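Local structure of multi-copper Oxidase CueO (6EVG) at residues A147-V152 / D170-L175; P24-V29 / I204-V209; H434-H439 / A470-H475; M401-K406 / F486-H491. The protein oxidises lignin model compounds and lignosulfonate as a laccase-like multicopper oxidase, probably passing the electrons through copper to oxygen. All coordinates share one frame; numbering follows the deposited sequence.

Contact 1: A147-V152 / D170-L175; sequences AGLMVV and DIPLVL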
# COMPACT_ATOMS: atom_id res chain seq x y z
N ALA A 147 7.31 -3.99 7.01
CA ALA A 147 5.93 -3.58 6.77
C ALA A 147 5.04 -4.36 7.68
O ALA A 147 5.39 -5.46 8.10
CB ALA A 147 5.48 -3.81 5.34
N GLY A 148 3.86 -3.79 7.96
CA GLY A 148 2.79 -4.54 8.63
C GLY A 148 1.44 -4.04 8.10
O GLY A 148 1.39 -3.13 7.31
N LEU A 149 0.39 -4.70 8.58
CA LEU A 149 -0.97 -4.44 8.12
C LEU A 149 -1.79 -3.86 9.26
O LEU A 149 -1.51 -4.14 10.42
CB LEU A 149 -1.61 -5.72 7.57
CG LEU A 149 -0.83 -6.41 6.48
CD1 LEU A 149 -1.53 -7.70 6.06
CD2 LEU A 149 -0.61 -5.50 5.27
N MET A 150 -2.81 -3.07 8.93
CA MET A 150 -3.61 -2.39 9.95
C MET A 150 -5.04 -2.26 9.54
O MET A 150 -5.33 -1.44 8.66
CB MET A 150 -2.97 -1.01 10.26
CG MET A 150 -3.67 -0.27 11.38
SD MET A 150 -2.74 1.19 11.96
CE MET A 150 -1.46 0.46 12.94
N VAL A 151 -5.92 -3.07 10.11
CA VAL A 151 -7.34 -3.02 9.84
C VAL A 151 -8.04 -2.15 10.86
O VAL A 151 -7.83 -2.33 12.07
CB VAL A 151 -7.94 -4.45 9.83
CG1 VAL A 151 -9.46 -4.39 9.83
CG2 VAL A 151 -7.42 -5.23 8.65
N VAL A 152 -8.86 -1.20 10.39
CA VAL A 152 -9.81 -0.50 11.24
C VAL A 152 -11.17 -1.15 11.00
O VAL A 152 -11.62 -1.21 9.85
CB VAL A 152 -9.88 1.01 10.93
CG1 VAL A 152 -11.00 1.66 11.72
CG2 VAL A 152 -8.53 1.66 11.28
N ASP A 170 -11.14 -14.82 5.62
CA ASP A 170 -10.72 -13.40 5.54
C ASP A 170 -9.20 -13.46 5.60
O ASP A 170 -8.64 -13.68 6.68
CB ASP A 170 -11.35 -12.62 6.67
CG ASP A 170 -10.97 -11.18 6.69
OD1 ASP A 170 -10.35 -10.68 5.70
OD2 ASP A 170 -11.35 -10.47 7.68
N ILE A 171 -8.55 -13.32 4.44
CA ILE A 171 -7.16 -13.64 4.29
C ILE A 171 -6.43 -12.46 3.64
O ILE A 171 -6.80 -12.02 2.57
CB ILE A 171 -6.96 -14.90 3.37
CG1 ILE A 171 -7.71 -16.11 3.99
CG2 ILE A 171 -5.51 -15.21 3.17
CD1 ILE A 171 -7.83 -17.28 3.08
N PRO A 172 -5.36 -11.96 4.29
CA PRO A 172 -4.55 -10.89 3.67
C PRO A 172 -3.52 -11.50 2.74
O PRO A 172 -2.92 -12.53 3.04
CB PRO A 172 -3.87 -10.23 4.88
CG PRO A 172 -3.69 -11.36 5.84
CD PRO A 172 -4.87 -12.30 5.63
N LEU A 173 -3.32 -10.79 1.60
CA LEU A 173 -2.33 -11.19 0.59
C LEU A 173 -1.45 -9.98 0.30
O LEU A 173 -1.90 -9.00 -0.32
CB LEU A 173 -2.97 -11.64 -0.72
CG LEU A 173 -3.99 -12.80 -0.60
CD1 LEU A 173 -4.59 -13.07 -2.01
CD2 LEU A 173 -3.39 -14.06 -0.01
N VAL A 174 -0.18 -10.07 0.67
CA VAL A 174 0.79 -9.01 0.40
C VAL A 174 1.64 -9.49 -0.79
O VAL A 174 2.44 -10.44 -0.68
CB VAL A 174 1.69 -8.73 1.63
CG1 VAL A 174 2.68 -7.64 1.28
CG2 VAL A 174 0.83 -8.38 2.83
N LEU A 175 1.44 -8.81 -1.92
CA LEU A 175 2.09 -9.17 -3.18
C LEU A 175 3.40 -8.40 -3.31
O LEU A 175 3.38 -7.15 -3.20
CB LEU A 175 1.19 -8.83 -4.36
CG LEU A 175 -0.26 -9.32 -4.31
CD1 LEU A 175 -1.02 -8.93 -5.57
CD2 LEU A 175 -0.37 -10.84 -4.09
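The pyrrolidine ring of P172 meets L149 at its CB corner. Methyl CD1 of L149 lies 3.6 Å from CB of P172, and the two side chains pass each other at a slant. At another corner the same ring packs against P26, and Y166 also touches it. The rest of the contact is between L149 and V174. CD2 of L149 lies 4.0 Å from CG2 of V174, the two side chains meeting tip to tip. CD1 of L149 is nearly as close to CG2 of V174, at 4.1 Å. This one methyl of V174 therefore faces both branches of the leucine fork. CG of L149 stands beside its own backbone N (chi1 -55°) and CD1 continues the chain in an extended line, which carries it on to the proline. The backbones themselves stay well apart, with 8.6 Å between CA of L149 and CA of P172. Strand 148-153 belongs to a sheet of the first cupredoxin-like domain, as expected for a multicopper oxidase of this family, while strand 170-178 runs in the next large sheet. The leucine thus spans the seam between the two sheets. W129 and L67 pack against L149 from its own sheet, and L225 does so from strand 219-226 of the other. All three touching residues are buried. Near the start of the second segment, D170 OD1 forms a salt bridge with R223.

Contact 2: P24-V29 / I204-V209; sequences PLPPLV and IVNGIV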
# COMPACT_ATOMS: atom_id res chain seq x y z
N PRO A 24 1.73 -18.31 4.63
CA PRO A 24 1.85 -17.73 5.97
C PRO A 24 0.83 -16.65 6.21
O PRO A 24 0.48 -15.93 5.28
CB PRO A 24 3.26 -17.12 5.93
CG PRO A 24 3.95 -17.55 4.80
CD PRO A 24 2.91 -17.99 3.82
N LEU A 25 0.37 -16.55 7.44
CA LEU A 25 -0.57 -15.53 7.84
C LEU A 25 0.09 -14.54 8.79
O LEU A 25 0.74 -14.95 9.74
CB LEU A 25 -1.76 -16.20 8.56
CG LEU A 25 -2.83 -16.87 7.81
CD1 LEU A 25 -3.64 -17.64 8.82
CD2 LEU A 25 -3.68 -15.75 7.21
N PRO A 26 -0.03 -13.26 8.52
CA PRO A 26 0.49 -12.28 9.52
C PRO A 26 -0.18 -12.55 10.87
O PRO A 26 -1.42 -12.71 10.91
CB PRO A 26 0.08 -10.93 8.93
CG PRO A 26 0.01 -11.21 7.45
CD PRO A 26 -0.60 -12.58 7.37
N PRO A 27 0.55 -12.56 11.97
CA PRO A 27 -0.12 -12.78 13.23
C PRO A 27 -1.07 -11.62 13.56
O PRO A 27 -0.76 -10.46 13.31
CB PRO A 27 1.06 -12.82 14.22
CG PRO A 27 2.23 -12.61 13.53
CD PRO A 27 2.02 -12.48 12.08
N LEU A 28 -2.20 -11.96 14.17
CA LEU A 28 -3.18 -10.95 14.56
C LEU A 28 -2.76 -10.33 15.87
O LEU A 28 -2.53 -11.06 16.87
CB LEU A 28 -4.53 -11.63 14.72
CG LEU A 28 -5.67 -10.81 15.23
CD1 LEU A 28 -6.04 -9.66 14.29
CD2 LEU A 28 -6.92 -11.66 15.50
N VAL A 29 -2.70 -9.00 15.90
CA VAL A 29 -2.35 -8.27 17.13
C VAL A 29 -3.43 -7.25 17.40
O VAL A 29 -3.79 -6.45 16.51
CB VAL A 29 -0.97 -7.62 17.01
CG1 VAL A 29 -0.69 -6.73 18.22
CG2 VAL A 29 0.11 -8.67 16.85
N ILE A 204 6.41 -13.16 -4.84
CA ILE A 204 6.12 -13.71 -3.51
C ILE A 204 4.77 -13.21 -3.01
O ILE A 204 4.32 -12.12 -3.37
CB ILE A 204 7.25 -13.40 -2.51
CG1 ILE A 204 7.52 -11.90 -2.40
CG2 ILE A 204 8.50 -14.18 -2.90
CD1 ILE A 204 8.44 -11.52 -1.25
N VAL A 205 4.15 -14.04 -2.16
CA VAL A 205 2.93 -13.67 -1.44
C VAL A 205 3.15 -13.98 0.02
O VAL A 205 3.54 -15.08 0.40
CB VAL A 205 1.68 -14.38 -1.98
CG1 VAL A 205 0.42 -13.87 -1.28
CG2 VAL A 205 1.56 -14.24 -3.51
N ASN A 206 2.94 -12.95 0.87
CA ASN A 206 3.20 -13.09 2.30
C ASN A 206 4.56 -13.69 2.58
O ASN A 206 4.75 -14.45 3.52
CB ASN A 206 2.07 -13.86 3.02
CG ASN A 206 0.75 -13.12 2.97
OD1 ASN A 206 0.66 -11.99 2.47
ND2 ASN A 206 -0.31 -13.75 3.51
N GLY A 207 5.56 -13.24 1.80
CA GLY A 207 6.92 -13.61 2.04
C GLY A 207 7.42 -14.90 1.46
O GLY A 207 8.59 -15.26 1.71
N ILE A 208 6.69 -15.65 0.70
CA ILE A 208 7.02 -17.00 0.15
C ILE A 208 6.71 -17.05 -1.34
O ILE A 208 5.71 -16.48 -1.82
CB ILE A 208 6.01 -18.16 0.87
CG1 ILE A 208 6.15 -18.10 2.37
CG2 ILE A 208 6.16 -19.50 0.26
CD1 ILE A 208 7.50 -18.35 2.78
N VAL A 209 7.62 -17.76 -2.03
CA VAL A 209 7.42 -18.06 -3.45
C VAL A 209 6.35 -19.18 -3.56
O VAL A 209 6.47 -20.25 -3.00
CB VAL A 209 8.71 -18.49 -4.10
CG1 VAL A 209 8.46 -18.84 -5.61
CG2 VAL A 209 9.77 -17.43 -4.04
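A type I' turn from V205 to I208 closes a short hairpin whose second strand is weakly bonded, and N206 of the turn reaches to P24 in the N-terminal chain. The turn is held by V205 N to I208 O at 2.9 Å and I208 N to V205 O at 3.2 Å. N206 and G207 both have positive phi, as this turn requires. A CB at G207 would collide with O of N206. CG of N206 stands beside its backbone N (chi1 -64°), which turns the amide to P24. ND2 of N206 donates to O of P24 at 2.9 Å, nearly in line with the C=O bond (167°). The acceptor sits 17° out of the asparagine amide plane. ND2 also gives a bond to P172 O, while OD1 accepts from V174 N, so three bonds fix this buried amide. With an alanine here, the carbonyl of P24 and the backbone groups of P172 and V174 are likely to lose these partners. Beside the amide, P26 crosses N206 at about a right angle, its CD 4.0 Å from ND2. The apolar pair of P24 and I208 crosses at a slant, CG of P24 only 3.3 Å from CG1 of I208, a tight fit. The hairpin borders strand 170-178 in a mixed sheet. The N-terminal chain runs on into strand 28-29, which joins strand 67-71 of the neighbouring sheet.

Contact 3: H434-H439 / A470-H475; sequences HPFHIH and AEILVH. With CU (copper (II) ion), chain B; EDO (1,2-ethanediol), chain C.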
# COMPACT_ATOMS: atom_id res chain seq x y z
N HIS A 434 2.77 6.06 -12.91
CA HIS A 434 3.31 6.29 -11.54
C HIS A 434 2.20 6.18 -10.54
O HIS A 434 1.14 6.78 -10.72
CB HIS A 434 3.95 7.69 -11.41
CG HIS A 434 5.13 7.91 -12.31
ND1 HIS A 434 6.44 7.77 -11.90
CD2 HIS A 434 5.18 8.25 -13.63
CE1 HIS A 434 7.23 8.01 -12.92
NE2 HIS A 434 6.50 8.28 -13.98
N PRO A 435 2.42 5.45 -9.42
CA PRO A 435 1.41 5.44 -8.32
C PRO A 435 1.57 6.68 -7.43
O PRO A 435 2.52 6.87 -6.75
CB PRO A 435 1.77 4.16 -7.60
CG PRO A 435 3.25 3.98 -7.81
CD PRO A 435 3.54 4.55 -9.20
N PHE A 436 0.54 7.51 -7.42
CA PHE A 436 0.46 8.68 -6.55
C PHE A 436 0.01 8.27 -5.16
O PHE A 436 -1.01 7.61 -5.04
CB PHE A 436 -0.57 9.63 -7.14
CG PHE A 436 -0.88 10.83 -6.29
CD1 PHE A 436 -0.03 11.92 -6.30
CD2 PHE A 436 -2.01 10.92 -5.53
CE1 PHE A 436 -0.35 13.04 -5.54
CE2 PHE A 436 -2.32 12.00 -4.78
CZ PHE A 436 -1.45 13.09 -4.76
N HIS A 437 0.69 8.77 -4.11
CA HIS A 437 0.20 8.62 -2.74
C HIS A 437 0.30 9.95 -2.02
O HIS A 437 1.32 10.65 -2.13
CB HIS A 437 1.00 7.52 -1.97
CG HIS A 437 0.68 7.42 -0.49
ND1 HIS A 437 -0.63 7.30 -0.03
CD2 HIS A 437 1.47 7.37 0.61
CE1 HIS A 437 -0.59 7.23 1.32
NE2 HIS A 437 0.66 7.25 1.71
N ILE A 438 -0.78 10.30 -1.32
CA ILE A 438 -0.78 11.47 -0.43
C ILE A 438 -0.95 11.01 1.00
O ILE A 438 -1.82 10.20 1.32
CB ILE A 438 -1.84 12.49 -0.88
CG1 ILE A 438 -1.71 13.78 -0.05
CG2 ILE A 438 -3.25 11.97 -0.85
CD1 ILE A 438 -2.36 15.01 -0.71
N HIS A 439 -0.09 11.52 1.88
CA HIS A 439 -0.20 11.33 3.32
C HIS A 439 -1.16 12.37 3.92
O HIS A 439 -1.09 13.54 3.53
CB HIS A 439 1.13 11.49 4.03
CG HIS A 439 2.24 10.64 3.54
ND1 HIS A 439 3.27 10.27 4.38
CD2 HIS A 439 2.52 10.05 2.36
CE1 HIS A 439 4.13 9.53 3.71
NE2 HIS A 439 3.69 9.38 2.47
N ALA A 470 -4.94 12.02 -14.92
CA ALA A 470 -6.00 11.82 -13.96
C ALA A 470 -6.41 13.12 -13.34
O ALA A 470 -5.59 14.06 -13.24
CB ALA A 470 -5.59 10.86 -12.86
N GLU A 471 -7.64 13.17 -12.86
CA GLU A 471 -8.11 14.26 -12.01
C GLU A 471 -8.64 13.69 -10.72
O GLU A 471 -9.41 12.71 -10.75
CB GLU A 471 -9.28 15.07 -12.65
CG GLU A 471 -8.97 15.72 -13.98
CD GLU A 471 -10.17 16.27 -14.69
OE1 GLU A 471 -11.10 16.66 -14.02
OE2 GLU A 471 -10.07 16.50 -15.91
N ILE A 472 -8.21 14.25 -9.59
CA ILE A 472 -8.64 13.76 -8.27
C ILE A 472 -9.19 14.90 -7.45
O ILE A 472 -8.75 16.05 -7.60
CB ILE A 472 -7.53 12.99 -7.52
CG1 ILE A 472 -6.35 13.91 -7.16
CG2 ILE A 472 -7.07 11.80 -8.34
CD1 ILE A 472 -5.32 13.26 -6.23
N LEU A 473 -10.13 14.59 -6.57
CA LEU A 473 -10.79 15.51 -5.65
C LEU A 473 -10.23 15.20 -4.26
O LEU A 473 -10.53 14.13 -3.72
CB LEU A 473 -12.30 15.41 -5.74
CG LEU A 473 -13.08 16.27 -4.75
CD1 LEU A 473 -12.87 17.79 -5.04
CD2 LEU A 473 -14.56 15.94 -4.81
N VAL A 474 -9.40 16.08 -3.72
CA VAL A 474 -8.68 15.85 -2.44
C VAL A 474 -9.36 16.58 -1.31
O VAL A 474 -9.73 17.77 -1.46
CB VAL A 474 -7.23 16.34 -2.57
CG1 VAL A 474 -6.43 15.96 -1.34
CG2 VAL A 474 -6.54 15.84 -3.83
N HIS A 475 -9.50 15.91 -0.17
CA HIS A 475 -10.04 16.46 1.04
C HIS A 475 -8.93 16.52 2.10
O HIS A 475 -8.40 15.48 2.49
CB HIS A 475 -11.23 15.65 1.54
CG HIS A 475 -12.00 16.29 2.64
ND1 HIS A 475 -12.65 15.58 3.58
CD2 HIS A 475 -12.23 17.60 2.92
CE1 HIS A 475 -13.27 16.40 4.41
NE2 HIS A 475 -13.05 17.64 4.00
CU CU B . 7.32 7.19 -10.20
C1 EDO C . 3.95 12.01 7.63
O1 EDO C . 2.87 11.45 6.86
C2 EDO C . 5.28 12.02 6.99
O2 EDO C . 5.59 10.74 6.41
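F436 and I472 make the closest apolar contact between the segments. CD1 of I472 lies 3.6 Å from CE2 of F436 and approaches the phenyl ring obliquely. CG1 of I472 sits between its backbone N and carbonyl carbon (chi1 65°), which sends CD1 out to the ring. One step along, CD1 of I438 meets CG1 of V474 at 4.2 Å. F443 packs on both I438 and I472, while W425, L427 and F488 also touch F436. ND1 of H434 binds the copper ion at 2.0 Å, with C490 and H495 completing the site. E339 holds NE2 of H434. H437 and H439 leave the segment on the side opposite to F436 and I438. They belong to the His-X-His pattern that in this family usually serves the trinuclear copper cluster. Here H437 NE2 is hydrogen-bonded to H91, and H439 NE2 to H489. ND1 of H439 donates to O1 of an ethanediol, probably from the crystallisation liquor, at 2.8 Å and at the ring edge. Replacing H439 by an alanine is likely to leave H489 NE2 and the diol without this partner and to open a gap beside H91, stacked on H439, and H133, which meets it edge-to-face. Strand 434-438 lies between 486-490 and 463-466. Strand 469-475 runs between 422-428 and 442-448 in the other sheet, so the contact joins the two sheets face to face through F436, I438, I472 and V474.

Contact 4: M401-K406 / F486-H491; sequences MAIAGK and FMFHCH. With CU (copper (II) ion), chain B.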
# COMPACT_ATOMS: atom_id res chain seq x y z
N MET A 401 14.61 13.37 -9.79
CA MET A 401 13.27 13.46 -10.36
C MET A 401 12.48 14.45 -9.53
O MET A 401 12.93 14.92 -8.45
CB MET A 401 12.61 12.07 -10.37
CG MET A 401 13.30 11.11 -11.24
SD MET A 401 12.42 9.53 -11.30
CE MET A 401 13.54 8.60 -12.24
N ALA A 402 11.28 14.75 -9.94
CA ALA A 402 10.44 15.72 -9.25
C ALA A 402 8.98 15.40 -9.45
O ALA A 402 8.57 14.85 -10.49
CB ALA A 402 10.70 17.15 -9.74
N ILE A 403 8.16 15.78 -8.48
CA ILE A 403 6.72 15.84 -8.59
C ILE A 403 6.16 17.27 -8.56
O ILE A 403 5.13 17.57 -9.17
CB ILE A 403 5.98 14.91 -7.57
CG1 ILE A 403 4.52 14.67 -7.94
CG2 ILE A 403 6.11 15.39 -6.14
CD1 ILE A 403 3.89 13.55 -7.12
N ALA A 404 6.84 18.15 -7.81
CA ALA A 404 6.42 19.54 -7.65
C ALA A 404 7.38 20.52 -8.28
O ALA A 404 7.78 21.54 -7.65
CB ALA A 404 6.14 19.87 -6.21
N GLY A 405 7.85 20.22 -9.48
CA GLY A 405 8.71 21.20 -10.22
C GLY A 405 10.16 20.98 -10.02
O GLY A 405 10.92 20.74 -10.94
N LYS A 406 10.58 21.07 -8.76
CA LYS A 406 11.96 20.77 -8.35
C LYS A 406 11.95 19.50 -7.48
O LYS A 406 10.97 19.20 -6.79
CB LYS A 406 12.52 21.91 -7.51
CG LYS A 406 12.81 23.16 -8.33
CD LYS A 406 13.52 24.23 -7.47
CE LYS A 406 13.82 25.53 -8.18
NZ LYS A 406 14.83 25.33 -9.24
N PHE A 486 2.99 16.97 5.99
CA PHE A 486 2.57 15.77 5.25
C PHE A 486 3.26 15.78 3.89
O PHE A 486 3.93 16.77 3.52
CB PHE A 486 1.05 15.73 5.14
CG PHE A 486 0.31 15.19 6.34
CD1 PHE A 486 0.67 14.02 6.96
CD2 PHE A 486 -0.83 15.85 6.83
CE1 PHE A 486 -0.09 13.49 8.01
CE2 PHE A 486 -1.55 15.36 7.89
CZ PHE A 486 -1.18 14.15 8.48
N MET A 487 3.23 14.67 3.20
CA MET A 487 3.95 14.49 1.97
C MET A 487 3.04 13.93 0.90
O MET A 487 2.05 13.28 1.21
CB MET A 487 5.15 13.60 2.18
CG MET A 487 6.02 14.24 3.32
SD MET A 487 7.48 13.36 3.69
CE MET A 487 8.52 14.17 2.65
N PHE A 488 3.43 14.13 -0.35
CA PHE A 488 2.83 13.45 -1.49
C PHE A 488 3.94 13.06 -2.42
O PHE A 488 4.93 13.80 -2.56
CB PHE A 488 1.70 14.26 -2.12
CG PHE A 488 2.09 15.61 -2.68
CD1 PHE A 488 2.16 16.70 -1.85
CD2 PHE A 488 2.29 15.85 -4.04
CE1 PHE A 488 2.42 18.01 -2.35
CE2 PHE A 488 2.56 17.12 -4.53
CZ PHE A 488 2.62 18.20 -3.68
N HIS A 489 3.79 11.93 -3.11
CA HIS A 489 4.93 11.37 -3.83
C HIS A 489 4.49 10.25 -4.75
O HIS A 489 3.40 9.72 -4.63
CB HIS A 489 6.02 10.88 -2.83
CG HIS A 489 5.54 9.88 -1.83
ND1 HIS A 489 5.63 8.52 -2.04
CD2 HIS A 489 4.98 10.02 -0.61
CE1 HIS A 489 5.14 7.89 -0.97
NE2 HIS A 489 4.70 8.78 -0.10
N CYS A 490 5.45 9.83 -5.57
CA CYS A 490 5.35 8.57 -6.29
C CYS A 490 5.67 7.46 -5.32
O CYS A 490 6.60 7.56 -4.51
CB CYS A 490 6.28 8.55 -7.47
SG CYS A 490 6.14 7.01 -8.41
N HIS A 491 4.92 6.35 -5.41
CA HIS A 491 5.13 5.16 -4.62
C HIS A 491 6.00 4.08 -5.28
O HIS A 491 6.14 3.00 -4.71
CB HIS A 491 3.79 4.58 -4.07
CG HIS A 491 3.85 4.07 -2.67
ND1 HIS A 491 4.49 2.93 -2.28
CD2 HIS A 491 3.35 4.63 -1.53
CE1 HIS A 491 4.39 2.82 -0.93
NE2 HIS A 491 3.68 3.83 -0.46
CU CU B . 7.32 7.19 -10.20
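H489, whose backbone borders the side chain of I403, makes a short polar bond to the next residue. Its ND1 donates to O of C490 at 2.8 Å in an almost straight bond (170°). The oxygen lies in the plane of the imidazole, but the N-H comes from well above the carbonyl plane. This bond and the one between NE2 and H439 hold the ring at both nitrogens. On the other side of the backbone, I403 is the main contact from the loop. Its CD1 lies 4.1 Å from CA of H489 and 4.3 Å from N of C490. CG1 of I403 is anti to the backbone N (chi1 -164°); with chi2 also extended (168°), this lays CD1 on the strand. That methyl also meets CD2 of F488 at 4.2 Å, obliquely to the ring. CG2 of I403 rests 4.1 Å from O of F488. Segment 486-491 carries the His-Cys-His sequence characteristic of multicopper oxidases, in which the cysteine binds the type 1 copper and the flanking histidines typically serve the trinuclear cluster. SG of C490 is 2.2 Å from the copper. M500 also packs against C490. I403 thus packs on the backbone leading into the copper ligand. W425 and F335 meet the F488 ring in edge-to-face pairs, and A402 is tied by a backbone bond to D338. A502 of strand 501-506 touches both I403 and F488.

The four contacts form two pairs; contact 2 lies across the chain's centre from contacts 3 and 4. Contacts 1 and 2 have centres about 9 Å apart and share the sheet in which strands 170-178 and 202-205 are neighbours. Contact 1 is nested in the loop that contact 2 closes. Contacts 3 and 4 have centres about 11 Å apart and supply two of the three copper ligands, H434 and C490, with H495 the third. Strands 434-438 and 486-490 lie side by side, joined by P435 O and H491 N at 2.8 Å. The pairs do not touch: the centres of contacts 1 and 3 are about 22 Å apart, those of contacts 2 and 4 about 31 Å.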